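Local coordinates for protein TAF6 (Antonospora locustae, PDB 4ATG) that probably acts as a subunit of the general transcription factor TFIID, its HEAT-repeat C-terminal domain taking part in formation of the Taf6-Taf9 complex, at residues F57-L63 and S100-V106; C95-K99 and S149-A153; L9-F13 and E35-L41. Residues are numbered along the deposited sequence.

Contact 1: F57-L63 and S100-V106; sequences FKEAEVL and SIVDDDV
Phe57, Ser100 and Lys58 lose the most surface here. Phe57 (phi/psi -54/-29) and Lys58 (-100/8) form a turn that runs through the N-cap residue Glu59 into helix 60-75; opposite them Ser100 to Val102 lead to the N-cap Asp103 and helix 104-121. The CA atoms of Phe57 and Ile101 come within 5.1 Å, those of Ala60 and Asp103 within 6.5 Å, so the two segments are closest in the turns and at the helix starts. With chi1 m, Phe57 sends CB to 3.7 Å from Ser100 CB and ring atom CD1 to 3.8 Å from Ile101 CG1, at a slant to the ring. Its carbonyl is bridged to segment 100-106 by water 1, which donates to Phe57 O (2.5 Å) and accepts from Val102 N (2.9 Å). Such a meeting of successive turns belongs to a HEAT array: each turn lies between the two helices of one repeat, and neighbouring repeats stack side by side. Lys58 leaves its backbone sideways, chi1 and chi2 both m and the rest t, and curls over so that NZ donates to Ser100 O at 2.8 Å while lying 3.6 Å from Val102 CG1. Deeper in, Leu63 (m, t) puts CD1 3.8 Å from both Ile101 CG1 and Val106 CG1, with Ala60 CB 4.0 Å from Val106 CG2. Ala60 CB also lies 3.4 Å from Asp103 OD2. The other oxygen of that carboxylate caps its own helix: Asp105 N donates to Asp103 OD1 at 3.1 Å.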
loop_
_atom_site.group_PDB
_atom_site.type_symbol
_atom_site.label_atom_id
_atom_site.label_comp_id
_atom_site.label_asym_id
_atom_site.label_seq_id
_atom_site.Cartn_x
_atom_site.Cartn_y
_atom_site.Cartn_z
ATOM N N PHE A 57 -0.613 -4.747 12.700
ATOM C CA PHE A 57 -1.439 -5.638 11.883
ATOM C C PHE A 57 -2.845 -5.885 12.401
ATOM O O PHE A 57 -3.755 -6.100 11.597
ATOM C CB PHE A 57 -0.720 -6.955 11.581
ATOM C CG PHE A 57 0.482 -6.808 10.674
ATOM C CD1 PHE A 57 0.453 -5.940 9.582
ATOM C CD2 PHE A 57 1.630 -7.570 10.885
ATOM C CE1 PHE A 57 1.546 -5.838 8.723
ATOM C CE2 PHE A 57 2.734 -7.448 10.033
ATOM C CZ PHE A 57 2.678 -6.592 8.956
ATOM N N LYS A 58 -3.027 -5.814 13.735
ATOM C CA LYS A 58 -4.315 -6.050 14.395
ATOM C C LYS A 58 -5.044 -4.751 14.766
ATOM O O LYS A 58 -6.073 -4.804 15.448
ATOM C CB LYS A 58 -4.141 -6.964 15.628
ATOM C CG LYS A 58 -3.467 -8.314 15.345
ATOM C CD LYS A 58 -4.301 -9.229 14.455
ATOM C CE LYS A 58 -3.580 -10.514 14.158
ATOM N NZ LYS A 58 -4.367 -11.384 13.247
ATOM N N GLU A 59 -4.520 -3.594 14.320
ATOM C CA GLU A 59 -5.137 -2.291 14.570
ATOM C C GLU A 59 -5.530 -1.699 13.220
ATOM O O GLU A 59 -4.757 -0.946 12.643
ATOM C CB GLU A 59 -4.195 -1.355 15.347
ATOM C CG GLU A 59 -3.952 -1.837 16.771
ATOM C CD GLU A 59 -3.002 -0.974 17.569
ATOM O OE1 GLU A 59 -3.457 0.037 18.152
ATOM O OE2 GLU A 59 -1.798 -1.314 17.614
ATOM N N ALA A 60 -6.703 -2.109 12.705
ATOM C CA ALA A 60 -7.229 -1.705 11.391
ATOM C C ALA A 60 -7.263 -0.197 11.218
ATOM O O ALA A 60 -6.846 0.298 10.172
ATOM C CB ALA A 60 -8.620 -2.295 11.166
ATOM N N GLU A 61 -7.715 0.541 12.255
ATOM C CA GLU A 61 -7.785 1.999 12.176
ATOM C C GLU A 61 -6.398 2.644 12.078
ATOM O O GLU A 61 -6.229 3.588 11.310
ATOM C CB GLU A 61 -8.673 2.590 13.289
ATOM C CG GLU A 61 -10.135 2.150 13.160
ATOM C CD GLU A 61 -10.769 2.383 11.792
ATOM O OE1 GLU A 61 -10.758 3.545 11.323
ATOM O OE2 GLU A 61 -11.238 1.398 11.169
ATOM N N VAL A 62 -5.395 2.083 12.772
ATOM C CA VAL A 62 -4.003 2.600 12.663
ATOM C C VAL A 62 -3.476 2.330 11.268
ATOM O O VAL A 62 -2.923 3.237 10.648
ATOM C CB VAL A 62 -3.062 2.056 13.778
ATOM C CG1 VAL A 62 -1.613 2.519 13.581
ATOM C CG2 VAL A 62 -3.564 2.470 15.163
ATOM N N LEU A 63 -3.741 1.130 10.721
ATOM C CA LEU A 63 -3.275 0.792 9.361
ATOM C C LEU A 63 -3.883 1.732 8.334
ATOM O O LEU A 63 -3.180 2.204 7.437
ATOM C CB LEU A 63 -3.614 -0.666 9.001
ATOM C CG LEU A 63 -2.876 -1.769 9.791
ATOM C CD1 LEU A 63 -3.363 -3.116 9.386
ATOM C CD2 LEU A 63 -1.389 -1.718 9.581
ATOM N N SER A 100 -1.193 -11.337 8.672
ATOM C CA SER A 100 -1.794 -11.044 9.976
ATOM C C SER A 100 -2.950 -10.037 9.953
ATOM O O SER A 100 -3.623 -9.865 10.969
ATOM C CB SER A 100 -0.712 -10.634 10.977
ATOM O OG SER A 100 0.372 -11.548 10.958
ATOM N N ILE A 101 -3.196 -9.391 8.801
ATOM C CA ILE A 101 -4.282 -8.416 8.662
ATOM C C ILE A 101 -5.633 -9.133 8.589
ATOM O O ILE A 101 -5.802 -10.049 7.784
ATOM C CB ILE A 101 -4.016 -7.467 7.464
ATOM C CG1 ILE A 101 -2.811 -6.549 7.776
ATOM C CG2 ILE A 101 -5.279 -6.646 7.080
ATOM C CD1 ILE A 101 -2.131 -6.039 6.601
ATOM N N VAL A 102 -6.582 -8.723 9.434
ATOM C CA VAL A 102 -7.899 -9.357 9.487
ATOM C C VAL A 102 -8.995 -8.586 8.751
ATOM O O VAL A 102 -10.030 -9.169 8.436
ATOM C CB VAL A 102 -8.331 -9.815 10.915
ATOM C CG1 VAL A 102 -7.434 -10.936 11.434
ATOM C CG2 VAL A 102 -8.370 -8.652 11.902
ATOM N N ASP A 103 -8.752 -7.296 8.439
ATOM C CA ASP A 103 -9.737 -6.446 7.791
ATOM C C ASP A 103 -9.523 -6.352 6.272
ATOM O O ASP A 103 -8.493 -5.851 5.837
ATOM C CB ASP A 103 -9.693 -5.043 8.437
ATOM C CG ASP A 103 -10.942 -4.199 8.259
ATOM O OD1 ASP A 103 -11.701 -4.453 7.305
ATOM O OD2 ASP A 103 -11.140 -3.260 9.055
ATOM N N ASP A 104 -10.525 -6.780 5.470
ATOM C CA ASP A 104 -10.466 -6.704 3.998
ATOM C C ASP A 104 -10.398 -5.262 3.505
ATOM O O ASP A 104 -9.824 -5.013 2.451
ATOM C CB ASP A 104 -11.682 -7.394 3.355
ATOM C CG ASP A 104 -11.620 -8.907 3.343
ATOM O OD1 ASP A 104 -10.521 -9.466 3.590
ATOM O OD2 ASP A 104 -12.646 -9.531 3.039
ATOM N N ASP A 105 -11.024 -4.329 4.240
ATOM C CA ASP A 105 -11.032 -2.904 3.891
ATOM C C ASP A 105 -9.617 -2.308 3.909
ATOM O O ASP A 105 -9.328 -1.399 3.128
ATOM C CB ASP A 105 -11.942 -2.119 4.847
ATOM C CG ASP A 105 -13.422 -2.330 4.601
ATOM O OD1 ASP A 105 -13.779 -2.852 3.516
ATOM O OD2 ASP A 105 -14.228 -1.940 5.474
ATOM N N VAL A 106 -8.749 -2.811 4.789
ATOM C CA VAL A 106 -7.350 -2.350 4.857
ATOM C C VAL A 106 -6.636 -2.767 3.572
ATOM O O VAL A 106 -5.950 -1.966 2.953
ATOM C CB VAL A 106 -6.610 -2.888 6.115
ATOM C CG1 VAL A 106 -5.099 -2.620 6.035
ATOM C CG2 VAL A 106 -7.202 -2.292 7.385
HETATM O O HOH W 1 -6.226 -6.289 11.022
#

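Contact 2: C95-K99 and S149-A153; sequences CVIGK and SQYGA
This is a buried contact between neighbouring HEAT repeats, in which the C-terminal end of helix 85-97 meets the first turns of helix 147-160, the second helix of the repeat that follows. Backbones come very close: the CA atoms of Ile97 and Ser149 are 4.5 Å apart and those of Val96 and Gly152 5.1 Å. Helical geometry holds through Ile97, then Gly98 breaks away (phi/psi -46/130) and carries the chain off to Lys99; Ser149 to Ala153 are regular helix, with Ala153 N bonded to Ser149 O at 3.0 Å. Gly152 is what permits the approach. Its CA makes a CA-H...O contact of 3.6 Å to Val96 O, nearly straight at the hydrogen (166°), and a CB on it would clash with that same carbonyl. Val96, chi1 t, lays CG1 3.3 Å from Gly152 O and 3.9 Å from Ala153 N. Ile97, with chi1 p, packs CG2 against Ala153 CB at 3.9 Å, and both side chains also rest on Val139 of helix 128-140. A bound cyclohexylaminoethane sulfonate, probably from the crystallisation liquor, lies about 4 Å from the Ile97 side chain. Ser149, chi1 m, turns its hydroxyl to the C-terminal end of helix 85-97, where OG donates to Ile97 O at 2.6 Å. Arg107 of helix 104-121 bonds Val96 O and Gly98 O. The Val96 and Ile97 carbonyls at the last helical turn are thus taken up by Arg107 and Ser149, which implies that the helix end is held by polar bonds as well as by close packing.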
loop_
_atom_site.group_PDB
_atom_site.type_symbol
_atom_site.label_atom_id
_atom_site.label_comp_id
_atom_site.label_asym_id
_atom_site.label_seq_id
_atom_site.Cartn_x
_atom_site.Cartn_y
_atom_site.Cartn_z
ATOM N N CYS A 95 0.444 -4.240 3.433
ATOM C CA CYS A 95 -0.961 -4.064 3.854
ATOM C C CYS A 95 -1.926 -4.792 2.947
ATOM O O CYS A 95 -3.014 -5.156 3.392
ATOM C CB CYS A 95 -1.321 -2.590 3.966
ATOM S SG CYS A 95 -0.405 -1.719 5.249
ATOM N N VAL A 96 -1.545 -5.000 1.677
ATOM C CA VAL A 96 -2.413 -5.712 0.707
ATOM C C VAL A 96 -2.354 -7.226 0.981
ATOM O O VAL A 96 -3.390 -7.888 1.077
ATOM C CB VAL A 96 -1.994 -5.425 -0.773
ATOM C CG1 VAL A 96 -2.818 -6.250 -1.764
ATOM C CG2 VAL A 96 -2.096 -3.934 -1.116
ATOM N N ILE A 97 -1.128 -7.756 1.084
ATOM C CA ILE A 97 -0.850 -9.189 1.183
ATOM C C ILE A 97 -0.527 -9.767 2.579
ATOM O O ILE A 97 -0.474 -10.981 2.717
ATOM C CB ILE A 97 0.212 -9.587 0.110
ATOM C CG1 ILE A 97 1.598 -8.996 0.424
ATOM C CG2 ILE A 97 -0.233 -9.232 -1.312
ATOM C CD1 ILE A 97 2.587 -9.935 0.754
ATOM N N GLY A 98 -0.274 -8.912 3.567
ATOM C CA GLY A 98 0.080 -9.314 4.928
ATOM C C GLY A 98 -0.797 -10.409 5.504
ATOM O O GLY A 98 -2.026 -10.331 5.410
ATOM N N LYS A 99 -0.166 -11.464 6.061
ATOM C CA LYS A 99 -0.905 -12.617 6.595
ATOM C C LYS A 99 -1.653 -12.325 7.886
ATOM O O LYS A 99 -2.626 -13.004 8.179
ATOM C CB LYS A 99 0.008 -13.866 6.749
ATOM C CG LYS A 99 1.129 -13.742 7.782
ATOM C CD LYS A 99 2.008 -14.985 7.799
ATOM C CE LYS A 99 3.146 -14.874 8.778
ATOM N NZ LYS A 99 3.921 -16.141 8.855
ATOM N N SER A 149 -4.678 -13.324 2.083
ATOM C CA SER A 149 -3.492 -12.799 1.385
ATOM C C SER A 149 -3.677 -12.880 -0.130
ATOM O O SER A 149 -3.424 -11.904 -0.832
ATOM C CB SER A 149 -2.234 -13.561 1.796
ATOM O OG SER A 149 -1.827 -13.173 3.095
ATOM N N GLN A 150 -4.132 -14.047 -0.632
ATOM C CA GLN A 150 -4.367 -14.273 -2.056
ATOM C C GLN A 150 -5.470 -13.356 -2.574
ATOM O O GLN A 150 -5.384 -12.887 -3.707
ATOM C CB GLN A 150 -4.763 -15.736 -2.304
ATOM C CG GLN A 150 -3.623 -16.736 -2.038
ATOM C CD GLN A 150 -4.132 -18.154 -2.102
ATOM O OE1 GLN A 150 -5.339 -18.410 -2.143
ATOM N NE2 GLN A 150 -3.221 -19.115 -2.109
ATOM N N TYR A 151 -6.494 -13.098 -1.739
ATOM C CA TYR A 151 -7.616 -12.210 -2.069
ATOM C C TYR A 151 -7.109 -10.777 -2.237
ATOM O O TYR A 151 -7.506 -10.094 -3.179
ATOM C CB TYR A 151 -8.700 -12.272 -0.984
ATOM C CG TYR A 151 -9.824 -11.290 -1.192
ATOM C CD1 TYR A 151 -10.869 -11.571 -2.069
ATOM C CD2 TYR A 151 -9.854 -10.079 -0.506
ATOM C CE1 TYR A 151 -11.906 -10.662 -2.274
ATOM C CE2 TYR A 151 -10.875 -9.154 -0.721
ATOM C CZ TYR A 151 -11.904 -9.457 -1.597
ATOM O OH TYR A 151 -12.941 -8.580 -1.784
ATOM N N GLY A 152 -6.291 -10.314 -1.292
ATOM C CA GLY A 152 -5.731 -8.963 -1.382
ATOM C C GLY A 152 -4.920 -8.828 -2.659
ATOM O O GLY A 152 -5.109 -7.876 -3.425
ATOM N N ALA A 153 -4.037 -9.807 -2.917
ATOM C CA ALA A 153 -3.174 -9.821 -4.112
ATOM C C ALA A 153 -4.001 -9.779 -5.398
ATOM O O ALA A 153 -3.730 -8.941 -6.252
ATOM C CB ALA A 153 -2.273 -11.038 -4.101
#

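Contact 3: L9-F13 and E35-L41; sequences LQLYF and ESGLQQL
Just past the end of helix 25-34, Glu35 swings to extended geometry (phi/psi -70/140) and points its CB toward helix 7-20. Its CG lies 3.8 Å from Tyr12 OH, and water 2 sits between the two groups, donating to Glu35 OE1 at 2.9 Å and making a weak 3.3 Å bond with Tyr12 OH. Gly37 then takes positive phi (74/18) and turns the chain. At Leu38 (m, t) the side chain starts off sideways but ends close to Tyr12, CD2 being 3.6 Å from Tyr12 CE2. From here to Leu41 the backbone has helical angles without the regular bonding, although Leu41 N reaches Leu38 O at 2.8 Å. Gln40 touches the start of the partner helix, its OE1 3.3 Å from Leu9 CD1. Leu41 (m, t) is the main wedge: CD2 lies 3.8 Å from Leu9 O, 4.2 Å from Leu9 CB and 3.9 Å from Phe13 CB. At the edge of the Tyr12 ring, Leu41 CD1 is 4.0 Å from Tyr12 CD2. Leu9, Tyr12 and Phe13, spaced i, i+3 and i+4, form the face of one regular helix that receives it, and Leu41 and Phe13 have the nearest CA atoms, 6.9 Å apart. Apolar packing of the first helix on the linker into helix 42-55 is consistent with the stacked helices of a HEAT-repeat domain, here at the N-terminal end of the deposited chain.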
loop_
_atom_site.group_PDB
_atom_site.type_symbol
_atom_site.label_atom_id
_atom_site.label_comp_id
_atom_site.label_asym_id
_atom_site.label_seq_id
_atom_site.Cartn_x
_atom_site.Cartn_y
_atom_site.Cartn_z
ATOM N N LEU A 9 12.321 20.877 13.642
ATOM C CA LEU A 9 11.859 19.851 12.709
ATOM C C LEU A 9 11.648 18.561 13.457
ATOM O O LEU A 9 10.666 17.898 13.184
ATOM C CB LEU A 9 12.799 19.654 11.506
ATOM C CG LEU A 9 13.018 20.872 10.598
ATOM C CD1 LEU A 9 13.941 20.521 9.428
ATOM C CD2 LEU A 9 11.723 21.422 10.086
ATOM N N GLN A 10 12.522 18.226 14.445
ATOM C CA GLN A 10 12.291 17.014 15.244
ATOM C C GLN A 10 11.005 17.156 16.084
ATOM O O GLN A 10 10.220 16.209 16.192
ATOM C CB GLN A 10 13.478 16.677 16.166
ATOM C CG GLN A 10 13.456 15.188 16.527
ATOM C CD GLN A 10 14.464 14.739 17.554
ATOM O OE1 GLN A 10 15.354 15.483 17.981
ATOM N NE2 GLN A 10 14.345 13.477 17.952
ATOM N N LEU A 11 10.756 18.357 16.620
ATOM C CA LEU A 11 9.543 18.563 17.410
ATOM C C LEU A 11 8.261 18.429 16.567
ATOM O O LEU A 11 7.309 17.797 17.018
ATOM C CB LEU A 11 9.604 19.876 18.178
ATOM C CG LEU A 11 10.631 19.902 19.344
ATOM C CD1 LEU A 11 10.825 21.304 19.846
ATOM C CD2 LEU A 11 10.194 19.004 20.521
ATOM N N TYR A 12 8.266 18.939 15.328
ATOM C CA TYR A 12 7.121 18.820 14.419
ATOM C C TYR A 12 6.911 17.351 14.030
ATOM O O TYR A 12 5.788 16.840 14.090
ATOM C CB TYR A 12 7.325 19.671 13.153
ATOM C CG TYR A 12 6.092 19.754 12.277
ATOM C CD1 TYR A 12 5.030 20.601 12.606
ATOM C CD2 TYR A 12 5.963 18.958 11.140
ATOM C CE1 TYR A 12 3.911 20.713 11.777
ATOM C CE2 TYR A 12 4.827 19.026 10.331
ATOM C CZ TYR A 12 3.812 19.921 10.646
ATOM O OH TYR A 12 2.698 19.996 9.845
ATOM N N PHE A 13 8.011 16.686 13.670
ATOM C CA PHE A 13 8.043 15.269 13.300
ATOM C C PHE A 13 7.432 14.458 14.450
ATOM O O PHE A 13 6.500 13.683 14.218
ATOM C CB PHE A 13 9.491 14.843 13.040
ATOM C CG PHE A 13 9.641 13.357 12.788
ATOM C CD1 PHE A 13 9.277 12.802 11.565
ATOM C CD2 PHE A 13 10.180 12.525 13.758
ATOM C CE1 PHE A 13 9.404 11.433 11.340
ATOM C CE2 PHE A 13 10.333 11.159 13.518
ATOM C CZ PHE A 13 9.952 10.625 12.313
ATOM N N GLU A 35 1.246 20.887 4.096
ATOM C CA GLU A 35 2.361 21.686 4.626
ATOM C C GLU A 35 3.576 21.747 3.744
ATOM O O GLU A 35 3.977 20.723 3.174
ATOM C CB GLU A 35 2.746 21.196 6.042
ATOM C CG GLU A 35 3.502 22.191 6.904
ATOM C CD GLU A 35 2.771 23.470 7.297
ATOM O OE1 GLU A 35 1.631 23.388 7.798
ATOM O OE2 GLU A 35 3.365 24.556 7.145
ATOM N N SER A 36 4.205 22.932 3.666
ATOM C CA SER A 36 5.449 23.091 2.905
ATOM C C SER A 36 6.618 22.891 3.860
ATOM O O SER A 36 6.428 22.902 5.080
ATOM C CB SER A 36 5.520 24.477 2.267
ATOM O OG SER A 36 5.591 25.466 3.281
ATOM N N GLY A 37 7.822 22.742 3.309
ATOM C CA GLY A 37 9.044 22.596 4.097
ATOM C C GLY A 37 9.236 21.251 4.764
ATOM O O GLY A 37 10.076 21.136 5.652
ATOM N N LEU A 38 8.508 20.198 4.319
ATOM C CA LEU A 38 8.624 18.865 4.929
ATOM C C LEU A 38 9.627 17.933 4.264
ATOM O O LEU A 38 9.815 16.820 4.766
ATOM C CB LEU A 38 7.255 18.136 4.914
ATOM C CG LEU A 38 6.057 18.826 5.558
ATOM C CD1 LEU A 38 4.759 18.028 5.271
ATOM C CD2 LEU A 38 6.276 19.013 7.024
ATOM N N GLN A 39 10.235 18.326 3.122
ATOM C CA GLN A 39 11.119 17.405 2.399
ATOM C C GLN A 39 12.128 16.641 3.288
ATOM O O GLN A 39 12.292 15.423 3.133
ATOM C CB GLN A 39 11.813 18.080 1.199
ATOM C CG GLN A 39 12.494 17.047 0.248
ATOM C CD GLN A 39 11.509 16.176 -0.514
ATOM O OE1 GLN A 39 10.320 16.478 -0.594
ATOM N NE2 GLN A 39 11.992 15.128 -1.172
ATOM N N GLN A 40 12.828 17.354 4.174
ATOM C CA GLN A 40 13.827 16.713 5.052
ATOM C C GLN A 40 13.208 15.619 5.938
ATOM O O GLN A 40 13.886 14.654 6.292
ATOM C CB GLN A 40 14.488 17.750 5.954
ATOM C CG GLN A 40 15.856 18.227 5.523
ATOM C CD GLN A 40 16.438 19.030 6.670
ATOM O OE1 GLN A 40 16.039 20.163 6.926
ATOM N NE2 GLN A 40 17.258 18.398 7.489
ATOM N N LEU A 41 11.924 15.792 6.313
ATOM C CA LEU A 41 11.209 14.841 7.166
ATOM C C LEU A 41 10.681 13.638 6.436
ATOM O O LEU A 41 10.440 12.603 7.053
ATOM C CB LEU A 41 10.016 15.559 7.858
ATOM C CG LEU A 41 10.392 16.652 8.848
ATOM C CD1 LEU A 41 9.157 17.146 9.597
ATOM C CD2 LEU A 41 11.324 16.136 9.858
HETATM O O HOH W 2 1.711 23.060 10.633
#

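How the contacts relate
Contacts 1 and 2 are neighbours, with centres 11 Å apart, and their segments alternate along the chain. The run from Cys95 to Val106 serves both, facing the preceding repeat in contact 1 and the following one in contact 2. They touch directly: Ile101 CD1 lies 3.4 Å from Cys95 O, and Asp104 CG 4.1 Å from Tyr151 CE2. Contact 3 closes earlier in the chain and stands apart, its centre 28 Å from that of contact 1 and 32 Å from that of contact 2, across the centre of the chain from the latter. No catalytic site is involved; the bound cyclohexylaminoethane sulfonate lies beside contact 2.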